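PDB 2WSM: hydrogenase expression/formation protein (HypB) from Archaeoglobus fulgidus, which probably binds and hydrolyses GTP and binds nickel and zinc as a factor in hydrogenase maturation, with dimerization that depends on GTP. Local coordinates for residues Thr44-Ile47 and Glu48-Glu52; Lys199-Glu202 and Glu203-Asp206. All blocks are in the same frame, centred on the assembly; numbering follows the deposited sequence.

Contact 1. Residues Thr44-Ile47 and Glu48-Glu52; sequences TLLI and ERTIE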
loop_
_atom_site.group_PDB
_atom_site.type_symbol
_atom_site.label_atom_id
_atom_site.label_comp_id
_atom_site.label_asym_id
_atom_site.label_seq_id
_atom_site.Cartn_x
_atom_site.Cartn_y
_atom_site.Cartn_z
ATOM N N THR A 44 0.991 -0.980 -19.210
ATOM C CA THR A 44 0.685 -1.911 -20.291
ATOM C C THR A 44 1.323 -1.487 -21.609
ATOM O O THR A 44 1.915 -2.311 -22.309
ATOM C CB THR A 44 -0.836 -2.060 -20.481
ATOM O OG1 THR A 44 -1.413 -2.579 -19.280
ATOM C CG2 THR A 44 -1.160 -3.000 -21.636
ATOM N N LEU A 45 1.198 -0.208 -21.952
ATOM C CA LEU A 45 1.755 0.295 -23.203
ATOM C C LEU A 45 3.272 0.179 -23.209
ATOM O O LEU A 45 3.867 -0.216 -24.215
ATOM C CB LEU A 45 1.332 1.742 -23.460
ATOM C CG LEU A 45 1.867 2.382 -24.747
ATOM C CD1 LEU A 45 1.473 1.560 -25.959
ATOM C CD2 LEU A 45 1.370 3.812 -24.901
ATOM N N LEU A 46 3.900 0.524 -22.088
ATOM C CA LEU A 46 5.350 0.382 -21.984
ATOM C C LEU A 46 5.776 -1.063 -22.230
ATOM O O LEU A 46 6.788 -1.317 -22.885
ATOM C CB LEU A 46 5.861 0.854 -20.624
ATOM C CG LEU A 46 7.377 0.727 -20.433
ATOM C CD1 LEU A 46 8.129 1.613 -21.424
ATOM C CD2 LEU A 46 7.775 1.063 -19.008
ATOM N N ILE A 47 4.995 -2.008 -21.713
ATOM C CA ILE A 47 5.305 -3.423 -21.884
ATOM C C ILE A 47 5.160 -3.856 -23.348
ATOM O O ILE A 47 6.021 -4.549 -23.890
ATOM C CB ILE A 47 4.436 -4.306 -20.970
ATOM C CG1 ILE A 47 4.887 -4.163 -19.514
ATOM C CG2 ILE A 47 4.506 -5.775 -21.405
ATOM C CD1 ILE A 47 3.959 -4.865 -18.506
ATOM N N GLU A 48 4.082 -3.430 -23.992
ATOM C CA GLU A 48 3.890 -3.726 -25.407
ATOM C C GLU A 48 5.020 -3.127 -26.233
ATOM O O GLU A 48 5.695 -3.836 -26.978
ATOM C CB GLU A 48 2.541 -3.191 -25.888
ATOM C CG GLU A 48 1.354 -3.767 -25.123
ATOM C CD GLU A 48 0.101 -2.918 -25.239
ATOM O OE1 GLU A 48 0.231 -1.701 -25.495
ATOM O OE2 GLU A 48 -1.011 -3.466 -25.057
ATOM N N ARG A 49 5.223 -1.817 -26.097
ATOM C CA ARG A 49 6.278 -1.128 -26.835
ATOM C C ARG A 49 7.623 -1.828 -26.654
ATOM O O ARG A 49 8.400 -1.942 -27.590
ATOM C CB ARG A 49 6.367 0.345 -26.419
ATOM C CG ARG A 49 5.133 1.180 -26.769
ATOM C CD ARG A 49 5.010 1.408 -28.281
ATOM N NE ARG A 49 6.308 1.709 -28.871
ATOM C CZ ARG A 49 6.806 2.933 -29.006
ATOM N NH1 ARG A 49 6.098 3.981 -28.615
ATOM N NH2 ARG A 49 8.007 3.106 -29.543
ATOM N N THR A 50 7.887 -2.311 -25.448
ATOM C CA THR A 50 9.117 -3.048 -25.182
ATOM C C THR A 50 9.175 -4.327 -26.009
ATOM O O THR A 50 10.188 -4.643 -26.630
ATOM C CB THR A 50 9.207 -3.453 -23.709
ATOM O OG1 THR A 50 9.241 -2.282 -22.890
ATOM C CG2 THR A 50 10.447 -4.302 -23.460
ATOM N N ILE A 51 8.079 -5.073 -25.979
ATOM C CA ILE A 51 7.974 -6.315 -26.717
ATOM C C ILE A 51 8.206 -6.057 -28.204
ATOM O O ILE A 51 8.893 -6.824 -28.880
ATOM C CB ILE A 51 6.602 -6.969 -26.465
ATOM C CG1 ILE A 51 6.530 -7.451 -25.011
ATOM C CG2 ILE A 51 6.355 -8.121 -27.432
ATOM C CD1 ILE A 51 5.134 -7.731 -24.536
ATOM N N GLU A 52 7.663 -4.946 -28.691
ATOM C CA GLU A 52 7.773 -4.591 -30.099
ATOM C C GLU A 52 9.202 -4.253 -30.503
ATOM O O GLU A 52 9.634 -4.583 -31.605
ATOM C CB GLU A 52 6.836 -3.433 -30.429
ATOM C CG GLU A 52 5.393 -3.867 -30.599
ATOM C CD GLU A 52 4.395 -2.768 -30.285
ATOM O OE1 GLU A 52 4.710 -1.580 -30.518
ATOM O OE2 GLU A 52 3.289 -3.105 -29.806
#
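E48 folds back along helix 43-54 against T44 and L45, one turn nearer the start of the helix. That start fits the strand-loop-helix of a P-loop (Walker A motif), as expected of a SIMIBI-class GTPase, and T44 would belong to it. The CB of E48 lies by the carbonyl oxygen of L45. Its CG, set beside the backbone N (chi1 -59°), presses on the carbonyl of T44, with E48 CG 3.2 Å from T44 O; the same oxygen takes the amide of E48 in a nearly straight bond. Beyond CG the chain runs out extended and the carboxylate divides its contacts. E48 OE2 meets the methyl CG2 of T44 at 3.5 Å, whereas E48 OE1 rests on CA and CD1 of L45, the two side chains crossing at about a right angle. T44 turns its hydroxyl elsewhere, to E115, and R75 of helix 70-77 is a distant, weak partner of E48 OE1. The same L45 methyl also meets R49, which lies alongside, pointing the same way, with R49 CG 3.8 Å from L45 CD1. I47 and I51 cross obliquely, I47 CG2 touching I51 CD1 at 3.7 Å; I47 packs on L113 of strand 111-118 and I51 on I81. At L46 the backbone carbonyl is gripped twice by a single residue: T50 N donates at 3.0 Å to L46 O, and T50 OG1, folded back beside its own N, donates to L46 O at 2.6 Å from the opposite face of the carbonyl plane.

Contact 2. Residues Lys199-Glu202 and Glu203-Asp206; sequences KGFE and EWID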
loop_
_atom_site.group_PDB
_atom_site.type_symbol
_atom_site.label_atom_id
_atom_site.label_comp_id
_atom_site.label_asym_id
_atom_site.label_seq_id
_atom_site.Cartn_x
_atom_site.Cartn_y
_atom_site.Cartn_z
ATOM N N LYS A 199 10.534 9.991 -26.377
ATOM C CA LYS A 199 11.422 10.495 -25.336
ATOM C C LYS A 199 11.621 9.461 -24.215
ATOM O O LYS A 199 10.653 8.936 -23.666
ATOM C CB LYS A 199 10.854 11.801 -24.775
ATOM C CG LYS A 199 11.801 12.581 -23.885
ATOM C CD LYS A 199 11.181 13.921 -23.485
ATOM C CE LYS A 199 12.071 14.677 -22.507
ATOM N NZ LYS A 199 11.394 15.892 -21.963
ATOM N N GLY A 200 12.880 9.162 -23.905
ATOM C CA GLY A 200 13.221 8.291 -22.798
ATOM C C GLY A 200 13.207 6.804 -23.108
ATOM O O GLY A 200 13.708 5.998 -22.316
ATOM N N PHE A 201 12.651 6.439 -24.260
ATOM C CA PHE A 201 12.437 5.033 -24.589
ATOM C C PHE A 201 13.740 4.259 -24.739
ATOM O O PHE A 201 13.897 3.170 -24.179
ATOM C CB PHE A 201 11.577 4.881 -25.847
ATOM C CG PHE A 201 11.144 3.464 -26.115
ATOM C CD1 PHE A 201 10.247 2.824 -25.264
ATOM C CD2 PHE A 201 11.637 2.766 -27.205
ATOM C CE1 PHE A 201 9.849 1.516 -25.504
ATOM C CE2 PHE A 201 11.239 1.454 -27.454
ATOM C CZ PHE A 201 10.342 0.829 -26.601
ATOM N N GLU A 202 14.668 4.823 -25.499
ATOM C CA GLU A 202 15.966 4.200 -25.706
ATOM C C GLU A 202 16.669 4.016 -24.373
ATOM O O GLU A 202 17.320 3.000 -24.131
ATOM C CB GLU A 202 16.819 5.063 -26.631
ATOM C CG GLU A 202 16.133 5.412 -27.945
ATOM C CD GLU A 202 16.131 4.268 -28.946
ATOM O OE1 GLU A 202 16.433 3.114 -28.553
ATOM O OE2 GLU A 202 15.827 4.535 -30.132
ATOM N N GLU A 203 16.539 5.015 -23.509
ATOM C CA GLU A 203 17.106 4.926 -22.175
ATOM C C GLU A 203 16.522 3.716 -21.451
ATOM O O GLU A 203 17.256 2.956 -20.819
ATOM C CB GLU A 203 16.835 6.210 -21.395
ATOM C CG GLU A 203 17.401 6.209 -19.987
ATOM C CD GLU A 203 17.559 7.616 -19.404
ATOM O OE1 GLU A 203 16.832 8.541 -19.833
ATOM O OE2 GLU A 203 18.415 7.792 -18.512
ATOM N N TRP A 204 15.203 3.542 -21.558
ATOM C CA TRP A 204 14.512 2.415 -20.937
ATOM C C TRP A 204 15.041 1.098 -21.478
ATOM O O TRP A 204 15.352 0.174 -20.724
ATOM C CB TRP A 204 13.004 2.523 -21.188
ATOM C CG TRP A 204 12.229 1.241 -21.006
ATOM C CD1 TRP A 204 11.680 0.476 -21.987
ATOM C CD2 TRP A 204 11.917 0.584 -19.765
ATOM N NE1 TRP A 204 11.044 -0.618 -21.440
ATOM C CE2 TRP A 204 11.175 -0.574 -20.078
ATOM C CE3 TRP A 204 12.198 0.858 -18.424
ATOM C CZ2 TRP A 204 10.703 -1.454 -19.098
ATOM C CZ3 TRP A 204 11.724 -0.017 -17.447
ATOM C CH2 TRP A 204 10.988 -1.156 -17.790
ATOM N N ILE A 205 15.156 1.024 -22.797
ATOM C CA ILE A 205 15.617 -0.193 -23.450
ATOM C C ILE A 205 17.048 -0.496 -23.023
ATOM O O ILE A 205 17.377 -1.636 -22.687
ATOM C CB ILE A 205 15.534 -0.067 -24.979
ATOM C CG1 ILE A 205 14.071 0.007 -25.424
ATOM C CG2 ILE A 205 16.248 -1.226 -25.650
ATOM C CD1 ILE A 205 13.344 -1.319 -25.370
ATOM N N ASP A 206 17.886 0.536 -23.023
ATOM C CA ASP A 206 19.268 0.408 -22.565
ATOM C C ASP A 206 19.356 -0.137 -21.143
ATOM O O ASP A 206 20.228 -0.943 -20.835
ATOM C CB ASP A 206 19.991 1.756 -22.653
ATOM C CG ASP A 206 20.289 2.171 -24.089
ATOM O OD1 ASP A 206 20.475 1.280 -24.947
ATOM O OD2 ASP A 206 20.338 3.390 -24.358
#
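F201 and I205, one turn apart in the first turns of helix 201-212, meet ring to aliphatic branch. With CG anti to the backbone N (chi1 -171°), the phenyl ring swings toward the following turn, where I205 CG1 stands over one of its faces. This CH-pi contact has I205 CG1 4.1 Å from the centroid of the F201 ring, 22° off the normal and shifted toward the rim. I205 is bent at chi2, so that while CG1 lies over the face, I205 CD1 reaches past the rim, 3.9 Å from F201 CZ. The indole of W204 crosses F201 obliquely: the F201 ring and the five-membered ring of W204 are inclined by 38°, and F201 CE1 lies 4.1 Å from W204 CD1. An alanine in place of F201 would remove the ring face under I205 CG1 and the ring edge carbons beside the indole, and is likely to leave both side chains less firmly held. G200, at the N-cap position with a positive phi, opens the helix through its carbonyl, which W204 N reaches in the carbonyl plane at 3.0 Å from G200 O. The E202 carboxylate makes a salt bridge with R53. The apolar side of the turn faces helix 43-54: the ring of F201 also receives R49 in a cation-pi contact, I205 packs on R53 and I54, and W204 settles against L46 and the loop residue M193, just beyond strand 189-192.

Contact 1 comes first along the chain, on helix 43-54 after strand 31-37 near the middle of the parallel sheet; contact 2 follows much later, on helix 201-212 after the edge strand 189-192. Their centres are only about 12 Å apart, because the last helix packs directly against the one that follows the probable P-loop. The junction is part polar, part apolar: W204 NE1 probably bonds to T50 OG1 at 2.9 Å, and F201 CZ lies 3.5 Å from R49 O. T50 OG1 thus joins the two helices, and the C-terminal helix is fastened to the helix that begins at the end of the probable P-loop.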